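Spectinomycin phosphotransferase (Legionella pneumophila, PDB 3I1A) is an antibiotic resistance enzyme with a protein-kinase-like fold that probably transfers a phosphate group from a nucleotide to spectinomycin. Local coordinates at residues K3-A8 / F38-D43; D190-L195 / R281-V286; I74-F79 / E223-I228; N159-D164 / A173-F178. All coordinates share one frame; numbering follows the deposited sequence.

Interaction 1 of 4, residues K3-A8 / F38-D43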
# COMPACT_ATOMS: atom_id res chain seq x y z
N LYS A 3 9.16 -24.46 7.02
CA LYS A 3 9.68 -23.45 6.04
C LYS A 3 10.52 -22.42 6.78
O LYS A 3 11.44 -21.83 6.21
CB LYS A 3 8.50 -22.76 5.34
CG LYS A 3 8.90 -21.86 4.19
CD LYS A 3 9.98 -22.51 3.33
CE LYS A 3 9.95 -21.97 1.91
NZ LYS A 3 8.71 -22.41 1.20
N GLN A 4 10.19 -22.21 8.04
CA GLN A 4 10.89 -21.24 8.88
C GLN A 4 12.40 -21.49 8.91
O GLN A 4 12.85 -22.64 9.00
CB GLN A 4 10.33 -21.31 10.30
CG GLN A 4 8.82 -21.32 10.33
CD GLN A 4 8.26 -21.37 11.74
OE1 GLN A 4 7.12 -21.79 11.94
NE2 GLN A 4 9.05 -20.94 12.71
N PRO A 5 13.19 -20.41 8.82
CA PRO A 5 14.66 -20.52 8.84
C PRO A 5 15.22 -20.95 10.19
O PRO A 5 16.34 -21.48 10.27
CB PRO A 5 15.12 -19.12 8.44
CG PRO A 5 14.01 -18.24 8.93
CD PRO A 5 12.77 -19.02 8.56
N ILE A 6 14.44 -20.73 11.25
CA ILE A 6 14.84 -21.08 12.61
C ILE A 6 13.62 -21.50 13.43
O ILE A 6 12.48 -21.30 13.02
CB ILE A 6 15.46 -19.88 13.34
CG1 ILE A 6 14.42 -18.77 13.46
CG2 ILE A 6 16.70 -19.41 12.59
CD1 ILE A 6 14.90 -17.54 14.16
N GLN A 7 13.89 -22.11 14.59
CA GLN A 7 12.84 -22.51 15.52
C GLN A 7 12.66 -21.26 16.39
O GLN A 7 13.64 -20.60 16.74
CB GLN A 7 13.30 -23.70 16.36
CG GLN A 7 12.16 -24.50 16.97
CD GLN A 7 11.37 -23.72 17.98
OE1 GLN A 7 10.16 -23.54 17.86
NE2 GLN A 7 12.06 -23.26 19.01
N ALA A 8 11.42 -20.94 16.75
CA ALA A 8 11.15 -19.73 17.53
C ALA A 8 12.09 -19.45 18.71
O ALA A 8 12.47 -18.31 18.96
CB ALA A 8 9.70 -19.74 18.01
N PHE A 38 8.43 -14.45 7.65
CA PHE A 38 7.94 -15.21 8.78
C PHE A 38 7.89 -14.25 9.96
O PHE A 38 8.90 -13.62 10.30
CB PHE A 38 8.87 -16.39 9.06
CG PHE A 38 9.13 -17.24 7.86
CD1 PHE A 38 10.06 -16.85 6.90
CD2 PHE A 38 8.41 -18.42 7.65
CE1 PHE A 38 10.28 -17.62 5.77
CE2 PHE A 38 8.62 -19.20 6.52
CZ PHE A 38 9.55 -18.80 5.58
N ALA A 39 6.71 -14.11 10.57
CA ALA A 39 6.54 -13.19 11.69
C ALA A 39 6.46 -13.94 13.01
O ALA A 39 5.92 -15.06 13.08
CB ALA A 39 5.28 -12.34 11.48
N TYR A 40 7.00 -13.31 14.05
CA TYR A 40 7.03 -13.90 15.37
C TYR A 40 6.75 -12.84 16.42
O TYR A 40 7.05 -11.66 16.20
CB TYR A 40 8.43 -14.47 15.68
CG TYR A 40 8.95 -15.56 14.78
CD1 TYR A 40 9.50 -15.26 13.54
CD2 TYR A 40 8.88 -16.90 15.18
CE1 TYR A 40 9.98 -16.28 12.71
CE2 TYR A 40 9.35 -17.92 14.37
CZ TYR A 40 9.90 -17.60 13.13
OH TYR A 40 10.34 -18.60 12.31
N GLN A 41 6.19 -13.27 17.55
CA GLN A 41 5.97 -12.36 18.67
C GLN A 41 6.98 -12.78 19.72
O GLN A 41 7.00 -13.94 20.15
CB GLN A 41 4.56 -12.49 19.26
CG GLN A 41 4.36 -11.58 20.50
CD GLN A 41 3.04 -11.82 21.22
OE1 GLN A 41 1.97 -11.72 20.61
NE2 GLN A 41 3.10 -12.12 22.51
N ALA A 42 7.85 -11.85 20.12
CA ALA A 42 8.87 -12.14 21.12
C ALA A 42 8.71 -11.11 22.24
O ALA A 42 8.77 -9.91 22.01
CB ALA A 42 10.26 -12.04 20.49
N ASP A 43 8.51 -11.60 23.46
CA ASP A 43 8.29 -10.72 24.61
C ASP A 43 9.43 -10.63 25.62
O ASP A 43 10.00 -11.65 26.01
CB ASP A 43 7.03 -11.17 25.35
CG ASP A 43 5.84 -11.30 24.44
OD1 ASP A 43 5.38 -10.26 23.92
OD2 ASP A 43 5.37 -12.43 24.25

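Interaction 2 of 4, residues D190-L195 / R281-V286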
# COMPACT_ATOMS: atom_id res chain seq x y z
N ASP A 190 -11.02 3.40 -20.68
CA ASP A 190 -10.80 4.34 -21.77
C ASP A 190 -10.31 5.69 -21.28
O ASP A 190 -9.58 6.40 -22.00
CB ASP A 190 -12.09 4.51 -22.58
CG ASP A 190 -12.55 3.21 -23.24
OD1 ASP A 190 -11.75 2.26 -23.35
OD2 ASP A 190 -13.72 3.16 -23.68
N THR A 191 -10.70 6.06 -20.05
CA THR A 191 -10.24 7.34 -19.52
C THR A 191 -8.81 7.22 -19.07
O THR A 191 -8.00 8.12 -19.30
CB THR A 191 -11.10 7.83 -18.35
OG1 THR A 191 -12.41 8.15 -18.83
CG2 THR A 191 -10.48 9.08 -17.72
N SER A 192 -8.48 6.10 -18.42
CA SER A 192 -7.11 5.87 -18.00
C SER A 192 -6.21 5.87 -19.25
O SER A 192 -5.14 6.48 -19.25
CB SER A 192 -7.00 4.52 -17.26
OG SER A 192 -5.65 4.20 -17.02
N GLU A 193 -6.65 5.19 -20.31
CA GLU A 193 -5.89 5.11 -21.56
C GLU A 193 -5.71 6.50 -22.19
O GLU A 193 -4.60 6.87 -22.56
CB GLU A 193 -6.59 4.15 -22.53
CG GLU A 193 -5.84 3.80 -23.84
CD GLU A 193 -4.55 3.00 -23.65
OE1 GLU A 193 -4.52 2.02 -22.88
OE2 GLU A 193 -3.55 3.35 -24.31
N LYS A 194 -6.79 7.27 -22.31
CA LYS A 194 -6.76 8.62 -22.88
C LYS A 194 -5.84 9.55 -22.09
O LYS A 194 -5.07 10.33 -22.67
CB LYS A 194 -8.17 9.21 -22.89
CG LYS A 194 -8.29 10.64 -23.44
CD LYS A 194 -9.59 11.29 -22.95
CE LYS A 194 -10.06 12.43 -23.85
NZ LYS A 194 -10.57 11.96 -25.19
N LEU A 195 -5.93 9.48 -20.77
CA LEU A 195 -5.11 10.32 -19.94
C LEU A 195 -3.65 9.90 -20.01
O LEU A 195 -2.77 10.76 -19.95
CB LEU A 195 -5.62 10.31 -18.49
CG LEU A 195 -7.02 10.92 -18.29
CD1 LEU A 195 -7.38 10.93 -16.80
CD2 LEU A 195 -7.04 12.35 -18.85
N ARG A 281 -6.46 7.91 -10.31
CA ARG A 281 -7.72 7.44 -9.71
C ARG A 281 -8.43 6.47 -10.63
O ARG A 281 -9.01 5.50 -10.15
CB ARG A 281 -8.64 8.61 -9.38
CG ARG A 281 -8.09 9.46 -8.27
CD ARG A 281 -9.05 10.58 -7.93
NE ARG A 281 -8.62 11.24 -6.70
CZ ARG A 281 -9.12 12.39 -6.26
NH1 ARG A 281 -10.06 13.02 -6.94
NH2 ARG A 281 -8.65 12.91 -5.13
N HIS A 282 -8.40 6.71 -11.94
CA HIS A 282 -9.04 5.77 -12.86
C HIS A 282 -8.19 4.51 -12.99
O HIS A 282 -8.71 3.40 -12.93
CB HIS A 282 -9.24 6.40 -14.26
CG HIS A 282 -10.34 7.43 -14.32
ND1 HIS A 282 -10.21 8.70 -13.79
CD2 HIS A 282 -11.60 7.36 -14.81
CE1 HIS A 282 -11.34 9.36 -13.96
NE2 HIS A 282 -12.20 8.57 -14.57
N GLU A 283 -6.88 4.67 -13.16
CA GLU A 283 -5.99 3.52 -13.33
C GLU A 283 -5.92 2.60 -12.11
O GLU A 283 -5.81 1.38 -12.26
CB GLU A 283 -4.58 4.01 -13.69
CG GLU A 283 -3.51 2.93 -13.76
CD GLU A 283 -3.73 1.87 -14.83
OE1 GLU A 283 -4.48 2.10 -15.81
OE2 GLU A 283 -3.12 0.79 -14.70
N ARG A 284 -5.97 3.15 -10.90
CA ARG A 284 -5.92 2.27 -9.74
C ARG A 284 -7.17 1.37 -9.73
O ARG A 284 -7.09 0.21 -9.34
CB ARG A 284 -5.87 3.06 -8.44
CG ARG A 284 -5.51 2.18 -7.24
CD ARG A 284 -5.41 3.03 -5.96
NE ARG A 284 -5.04 2.20 -4.82
CZ ARG A 284 -5.90 1.51 -4.08
NH1 ARG A 284 -7.21 1.56 -4.35
NH2 ARG A 284 -5.45 0.74 -3.09
N ILE A 285 -8.31 1.91 -10.16
CA ILE A 285 -9.55 1.10 -10.20
C ILE A 285 -9.41 0.03 -11.29
O ILE A 285 -9.81 -1.13 -11.11
CB ILE A 285 -10.80 1.98 -10.43
CG1 ILE A 285 -10.91 2.98 -9.28
CG2 ILE A 285 -12.06 1.13 -10.49
CD1 ILE A 285 -11.94 4.07 -9.48
N VAL A 286 -8.84 0.41 -12.43
CA VAL A 286 -8.61 -0.54 -13.51
C VAL A 286 -7.76 -1.71 -13.02
O VAL A 286 -8.05 -2.87 -13.35
CB VAL A 286 -7.92 0.13 -14.71
CG1 VAL A 286 -7.45 -0.93 -15.71
CG2 VAL A 286 -8.88 1.10 -15.36
O HOH W 1 -14.01 9.61 -16.64

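Interaction 3 of 4, residues I74-F79 / E223-I228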
# COMPACT_ATOMS: atom_id res chain seq x y z
N ILE A 74 12.28 12.06 9.05
CA ILE A 74 10.83 11.82 9.09
C ILE A 74 10.55 11.05 10.37
O ILE A 74 11.19 10.03 10.66
CB ILE A 74 10.33 11.01 7.86
CG1 ILE A 74 10.29 11.91 6.62
CG2 ILE A 74 8.91 10.48 8.11
CD1 ILE A 74 11.63 12.30 6.07
N LYS A 75 9.60 11.53 11.16
CA LYS A 75 9.30 10.89 12.43
C LYS A 75 8.12 9.93 12.43
O LYS A 75 8.08 8.98 13.24
CB LYS A 75 9.04 11.96 13.49
CG LYS A 75 10.23 12.88 13.77
CD LYS A 75 9.83 14.02 14.70
CE LYS A 75 10.98 15.02 14.89
NZ LYS A 75 10.67 16.10 15.88
N GLU A 76 7.17 10.17 11.52
CA GLU A 76 5.93 9.41 11.46
C GLU A 76 5.97 8.05 10.79
O GLU A 76 5.12 7.73 9.96
CB GLU A 76 4.83 10.27 10.81
CG GLU A 76 4.43 11.53 11.62
CD GLU A 76 5.43 12.66 11.55
OE1 GLU A 76 6.49 12.54 10.88
OE2 GLU A 76 5.15 13.72 12.16
N ILE A 77 6.97 7.26 11.17
CA ILE A 77 7.18 5.91 10.66
C ILE A 77 7.43 4.98 11.86
O ILE A 77 8.05 5.40 12.85
CB ILE A 77 8.45 5.87 9.77
CG1 ILE A 77 8.28 6.81 8.58
CG2 ILE A 77 8.75 4.44 9.34
CD1 ILE A 77 9.42 6.73 7.59
N ILE A 78 6.95 3.75 11.80
CA ILE A 78 7.21 2.82 12.88
C ILE A 78 8.50 2.18 12.42
O ILE A 78 8.49 1.27 11.59
CB ILE A 78 6.12 1.76 13.03
CG1 ILE A 78 4.81 2.43 13.46
CG2 ILE A 78 6.56 0.72 14.10
CD1 ILE A 78 3.61 1.52 13.39
N PHE A 79 9.62 2.69 12.93
CA PHE A 79 10.95 2.19 12.55
C PHE A 79 11.35 0.93 13.28
O PHE A 79 10.90 0.67 14.40
CB PHE A 79 12.04 3.22 12.85
CG PHE A 79 11.93 4.50 12.07
CD1 PHE A 79 11.42 5.66 12.67
CD2 PHE A 79 12.33 4.54 10.75
CE1 PHE A 79 11.32 6.86 11.94
CE2 PHE A 79 12.23 5.72 10.01
CZ PHE A 79 11.72 6.89 10.62
N GLU A 223 0.68 9.37 21.43
CA GLU A 223 0.62 10.82 21.39
C GLU A 223 -0.37 11.31 20.36
O GLU A 223 -0.37 12.49 20.00
N GLU A 224 -1.23 10.42 19.87
CA GLU A 224 -2.21 10.81 18.87
C GLU A 224 -1.50 11.24 17.58
O GLU A 224 -2.07 11.97 16.76
CB GLU A 224 -3.06 11.95 19.40
N SER A 225 -0.25 10.81 17.42
CA SER A 225 0.50 11.11 16.19
C SER A 225 0.12 10.06 15.17
O SER A 225 -0.32 8.99 15.53
CB SER A 225 2.01 11.01 16.44
OG SER A 225 2.73 11.18 15.23
N ILE A 226 0.27 10.39 13.89
CA ILE A 226 -0.01 9.43 12.82
C ILE A 226 1.29 8.66 12.45
O ILE A 226 2.40 9.10 12.77
CB ILE A 226 -0.52 10.13 11.54
CG1 ILE A 226 0.53 11.10 11.01
CG2 ILE A 226 -1.82 10.89 11.84
CD1 ILE A 226 0.94 10.79 9.60
N TYR A 227 1.14 7.51 11.80
CA TYR A 227 2.27 6.72 11.33
C TYR A 227 1.86 6.20 9.97
O TYR A 227 0.73 5.75 9.80
CB TYR A 227 2.57 5.54 12.25
CG TYR A 227 3.16 6.00 13.56
CD1 TYR A 227 4.52 6.23 13.68
CD2 TYR A 227 2.32 6.38 14.61
CE1 TYR A 227 5.05 6.85 14.83
CE2 TYR A 227 2.84 6.99 15.75
CZ TYR A 227 4.20 7.23 15.85
OH TYR A 227 4.68 7.91 16.95
N ILE A 228 2.76 6.31 8.99
CA ILE A 228 2.47 5.79 7.65
C ILE A 228 3.13 4.43 7.54
O ILE A 228 4.33 4.31 7.76
CB ILE A 228 3.04 6.70 6.55
CG1 ILE A 228 2.33 8.06 6.59
CG2 ILE A 228 2.84 6.02 5.18
CD1 ILE A 228 2.92 9.07 5.62
O HOH W 2 5.73 2.53 9.51

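Interaction 4 of 4, residues N159-D164 / A173-F178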
# COMPACT_ATOMS: atom_id res chain seq x y z
N ASN A 159 -14.87 -9.96 -23.87
CA ASN A 159 -15.48 -11.08 -24.56
C ASN A 159 -15.84 -12.25 -23.66
O ASN A 159 -16.65 -13.09 -24.03
CB ASN A 159 -14.59 -11.54 -25.72
CG ASN A 159 -14.55 -10.53 -26.86
OD1 ASN A 159 -15.43 -9.68 -26.98
ND2 ASN A 159 -13.53 -10.62 -27.70
N GLN A 160 -15.24 -12.31 -22.47
CA GLN A 160 -15.52 -13.39 -21.53
C GLN A 160 -16.83 -13.19 -20.76
O GLN A 160 -17.33 -14.12 -20.13
CB GLN A 160 -14.36 -13.52 -20.53
CG GLN A 160 -13.00 -13.71 -21.16
CD GLN A 160 -11.93 -13.87 -20.11
OE1 GLN A 160 -12.03 -14.74 -19.23
NE2 GLN A 160 -10.90 -13.01 -20.16
N ILE A 161 -17.40 -11.99 -20.80
CA ILE A 161 -18.63 -11.72 -20.08
C ILE A 161 -19.83 -12.46 -20.68
O ILE A 161 -20.92 -12.46 -20.11
CB ILE A 161 -18.91 -10.19 -20.04
CG1 ILE A 161 -17.73 -9.47 -19.37
CG2 ILE A 161 -20.19 -9.89 -19.24
CD1 ILE A 161 -17.29 -10.12 -18.04
N GLU A 162 -19.60 -13.13 -21.80
CA GLU A 162 -20.64 -13.88 -22.51
C GLU A 162 -21.12 -15.11 -21.73
O GLU A 162 -20.35 -15.75 -21.00
CB GLU A 162 -20.12 -14.34 -23.88
CG GLU A 162 -19.70 -13.22 -24.82
CD GLU A 162 -19.16 -13.74 -26.15
OE1 GLU A 162 -19.90 -14.44 -26.87
OE2 GLU A 162 -17.99 -13.44 -26.47
N PHE A 163 -22.39 -15.45 -21.92
CA PHE A 163 -22.95 -16.61 -21.27
C PHE A 163 -22.08 -17.85 -21.51
O PHE A 163 -21.59 -18.08 -22.63
CB PHE A 163 -24.36 -16.84 -21.81
CG PHE A 163 -25.06 -18.00 -21.19
CD1 PHE A 163 -26.02 -17.81 -20.20
CD2 PHE A 163 -24.75 -19.30 -21.59
CE1 PHE A 163 -26.65 -18.89 -19.61
CE2 PHE A 163 -25.38 -20.38 -21.00
CZ PHE A 163 -26.34 -20.17 -20.00
N ASP A 164 -21.88 -18.62 -20.45
CA ASP A 164 -21.09 -19.84 -20.50
C ASP A 164 -21.80 -20.83 -19.57
O ASP A 164 -21.90 -20.60 -18.36
CB ASP A 164 -19.67 -19.55 -20.00
CG ASP A 164 -18.73 -20.74 -20.17
OD1 ASP A 164 -19.23 -21.88 -20.24
OD2 ASP A 164 -17.50 -20.52 -20.21
N ALA A 173 -22.65 -14.45 -11.27
CA ALA A 173 -23.07 -13.24 -10.57
C ALA A 173 -22.15 -12.07 -10.97
O ALA A 173 -22.60 -10.93 -11.17
CB ALA A 173 -23.02 -13.46 -9.04
N PHE A 174 -20.86 -12.37 -11.09
CA PHE A 174 -19.87 -11.36 -11.48
C PHE A 174 -20.12 -10.86 -12.90
O PHE A 174 -20.06 -9.67 -13.16
CB PHE A 174 -18.46 -11.95 -11.40
CG PHE A 174 -17.40 -11.03 -11.95
CD1 PHE A 174 -17.05 -9.88 -11.26
CD2 PHE A 174 -16.81 -11.31 -13.19
CE1 PHE A 174 -16.11 -8.99 -11.80
CE2 PHE A 174 -15.88 -10.44 -13.75
CZ PHE A 174 -15.53 -9.27 -13.04
N LYS A 175 -20.39 -11.78 -13.82
CA LYS A 175 -20.67 -11.38 -15.20
C LYS A 175 -21.91 -10.49 -15.28
O LYS A 175 -21.94 -9.53 -16.05
CB LYS A 175 -20.84 -12.60 -16.09
CG LYS A 175 -19.52 -13.34 -16.34
CD LYS A 175 -19.72 -14.47 -17.34
CE LYS A 175 -18.43 -15.23 -17.59
NZ LYS A 175 -18.66 -16.29 -18.58
N SER A 176 -22.93 -10.82 -14.48
CA SER A 176 -24.16 -10.04 -14.45
C SER A 176 -23.87 -8.62 -13.97
O SER A 176 -24.36 -7.64 -14.54
CB SER A 176 -25.19 -10.68 -13.52
OG SER A 176 -25.68 -11.90 -14.05
N PHE A 177 -23.07 -8.53 -12.91
CA PHE A 177 -22.73 -7.23 -12.34
C PHE A 177 -21.87 -6.43 -13.32
O PHE A 177 -22.04 -5.23 -13.47
CB PHE A 177 -21.94 -7.39 -11.03
CG PHE A 177 -21.70 -6.09 -10.32
CD1 PHE A 177 -22.66 -5.53 -9.50
CD2 PHE A 177 -20.52 -5.38 -10.54
CE1 PHE A 177 -22.46 -4.28 -8.90
CE2 PHE A 177 -20.30 -4.15 -9.95
CZ PHE A 177 -21.27 -3.59 -9.13
N PHE A 178 -20.93 -7.11 -13.97
CA PHE A 178 -20.04 -6.45 -14.96
C PHE A 178 -20.91 -5.90 -16.08
O PHE A 178 -20.81 -4.73 -16.48
CB PHE A 178 -19.07 -7.48 -15.53
CG PHE A 178 -17.88 -6.89 -16.25
CD1 PHE A 178 -16.61 -6.91 -15.66
CD2 PHE A 178 -18.02 -6.33 -17.53
CE1 PHE A 178 -15.49 -6.39 -16.32
CE2 PHE A 178 -16.90 -5.80 -18.20
CZ PHE A 178 -15.63 -5.83 -17.59
O HOH W 3 -16.33 -17.38 -19.86

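Interaction 1 of 4, residues K3-A8 / F38-D43
K3, Q4 and P5 lie against the ring of F38, where the N-terminal loop crosses the five-stranded antiparallel sheet of the kinase-like N-terminal lobe. Segment 38-43 is the second strand of that sheet. Segment 3-8 leads into helix 10-19.

The packing is close at F38. Its side chain leaves the strand toward the loop. P5 CD sits 4.0 Å from the ring centroid of F38, and Q4 CA is 4.2 Å from the same F38 centroid. Both lie over one face, offset toward the rim, in CH-pi contacts. K3 comes from another direction. With K3 CG anti to the backbone N (chi1 -172°), CG reaches the ring edge in plane, 3.4 Å from F38 CZ. The lysine chain then bends, and its end leads away from the strand. The exposed K3 is the solvent side of the contact.

The part around Y40 is buried. A8 touches the ring obliquely and less closely, with CB 4.1 Å from Y40 CE2. I6 gives little surface here, as its side chain packs on L11 and L14 of helix 10-19. The ring of F28 meets Y40 from the neighbouring strand. Y40 stands about 7 Å, between side chains, from F50 and K52, which bind ADP in another structure of this enzyme.

Q4 joins the two parts. Its chain is extended beyond CG (chi2 -180°), which carries the amide past the F38 ring to the phenol end of Y40. Q4 NE2 lies at the ring edge and gives a weak, bent hydrogen bond to Y40 OH, 2.7 Å long.

Interaction 2 of 4, residues D190-L195 / R281-V286
This is a helix-helix contact in the helical part of the kinase-like fold, where T191 and S192 of helix 182-198 meet H282 and E283 of helix 274-297. The two short segments run closer to antiparallel than to parallel, at 130°. Their axes come within 8.5 Å. All the touching residues are buried, and the contact lies away from the nucleotide and magnesium sites.

The apolar half is a methyl group on a ring. T191 CG2 stands over the centre of one face of the H282 imidazole, 3.6 Å from the centroid. This is a CH-pi contact, only 11° off the ring normal. T191 CG2 is anti to the backbone N, which leaves OG1 beside that N. There OG1 bonds to the backbone oxygen of R187, one turn back. A water bridges the polar ends of the pair: it donates to T191 OG1 and lies 2.9 Å from H282 NE2. H282 ND1 bonds to S278 O, so both ring nitrogens have partners.

Next to this pair, S192 CB packs against H282 CB and V286 CG2. W150, R151 and V154 of helix 149-157 touch V286 as well.

The polar half joins S192 to E283. The E283 chain bends at chi2 (63°), and its carboxylate lies beside the serine. R151 forms a salt bridge with the same oxygen, OE1, and probably stabilises the negative charge of E283 inside the packing. S192 OG donates to E283 OE1 over 2.7 Å, meeting the anti lone pair of OE1, on the side away from OE2.

Interaction 3 of 4, residues I74-F79 / E223-I228
E76 is the centre of an inverse gamma turn, and the carbonyl of this turning residue bonds to the edge of strand 226-228. I228 N donates to E76 O at 2.9 Å, with an N-H...O angle of 165°. The same E76 O takes a CA-H...O contact from Y227 CA at 3.3 Å. One hydrogen bond and one weaker CA-H...O contact, from adjacent residues, thus meet at one carbonyl oxygen. The gamma turn itself is closed by a weak bond from I77 N to K75 O.

A water extends the pairing by one step. It accepts from I78 N and donates to I228 O. The end-to-end directions of the touching parts are 66° apart.

The side chains of E76 and I226 cross obliquely. E76 CB lies 3.3 Å from I226 O, and its CG is 4.0 Å from I226 CG1. The E76 chain turns at chi2 (76°). Its OE1 takes a weak bond from K75 N, and OE2 accepts from Q120 NE2, which also bonds to S225 OG.

The Y227 ring meets the loop backbone with its edge: I77 C lies in its plane, 3.7 Å from Y227 CD1. The I78 side chain crosses Y227 at about a right angle, with I78 CG1 3.8 Å from Y227 CD1. I78 is also about 4 Å, between side chains, from P101, which binds AMP in another structure of this enzyme.

The contact ties the loop after helix 61-71 to the hairpin of strands 218-220 and 226-228. Helix 61-71 packs on I77, and helix 115-129 packs on E76, I226 and I228.

Interaction 4 of 4, residues N159-D164 / A173-F178
K175 reaches the carbonyls of Q160 and E162 with its ammonium group. Its side chain leaves the helix toward the loop and runs extended beyond CG, with chi3 at -179° and chi4 also at -179°. This takes the ammonium group past the backbone of I161. K175 NZ donates to E162 O at 3.0 Å. It also gives a weak bond to Q160 O, again with NZ of K175 3.0 Å from the oxygen. A water accepts from K175 NZ at 2.9 Å. The same water has a weak link to D164 OD2. D167, in the turn between the segments, forms a salt bridge with NZ and is its charged partner. D164 OD2 carries the opposite charge but stays 4.7 Å from K175 NZ. D164 OD1 is held instead by S166 OG.

The contact closes the connection between two successive helices of the kinase-like fold, far from the annotated sites. The segment 159-164 leaves helix 149-157, and the chain turns back into helix 169-180, which bears K175 and F178.

The apolar contacts come from I161. Its side chain crosses F178 at about a right angle. I161 CD1 lies over one face of the F178 ring, offset toward the rim, 4.0 Å from the centroid in a CH-pi contact. I161 CG1 also touches the ring, 3.7 Å from F178 CD2. The other branch, I161 CG2, turns to the helix backbone, 3.7 Å from K175 O. The methylene CD of K175 rests 3.6 Å from I161 O. L297 of helix 274-297 touches both Q160 and K175.

From the N terminus, interaction 1 closes first: the loop before helix 10-19 is laid on strand 38-43 of the N-terminal sheet, 30 residues on. Interaction 3 then opens at 74-79 and closes at 223-228, joining the loop after helix 61-71 to a short hairpin. Interaction 4 is nested inside this long loop and closes a small one between helices 149-157 and 169-180. Interaction 2 opens at 190-195, on the helix that follows, and closes at 281-286. It crosses interaction 3, for their segments alternate. Interactions 2 and 4 lie on the same side of the chain's centre, with interaction 3 on the opposite side. No two of the four touch.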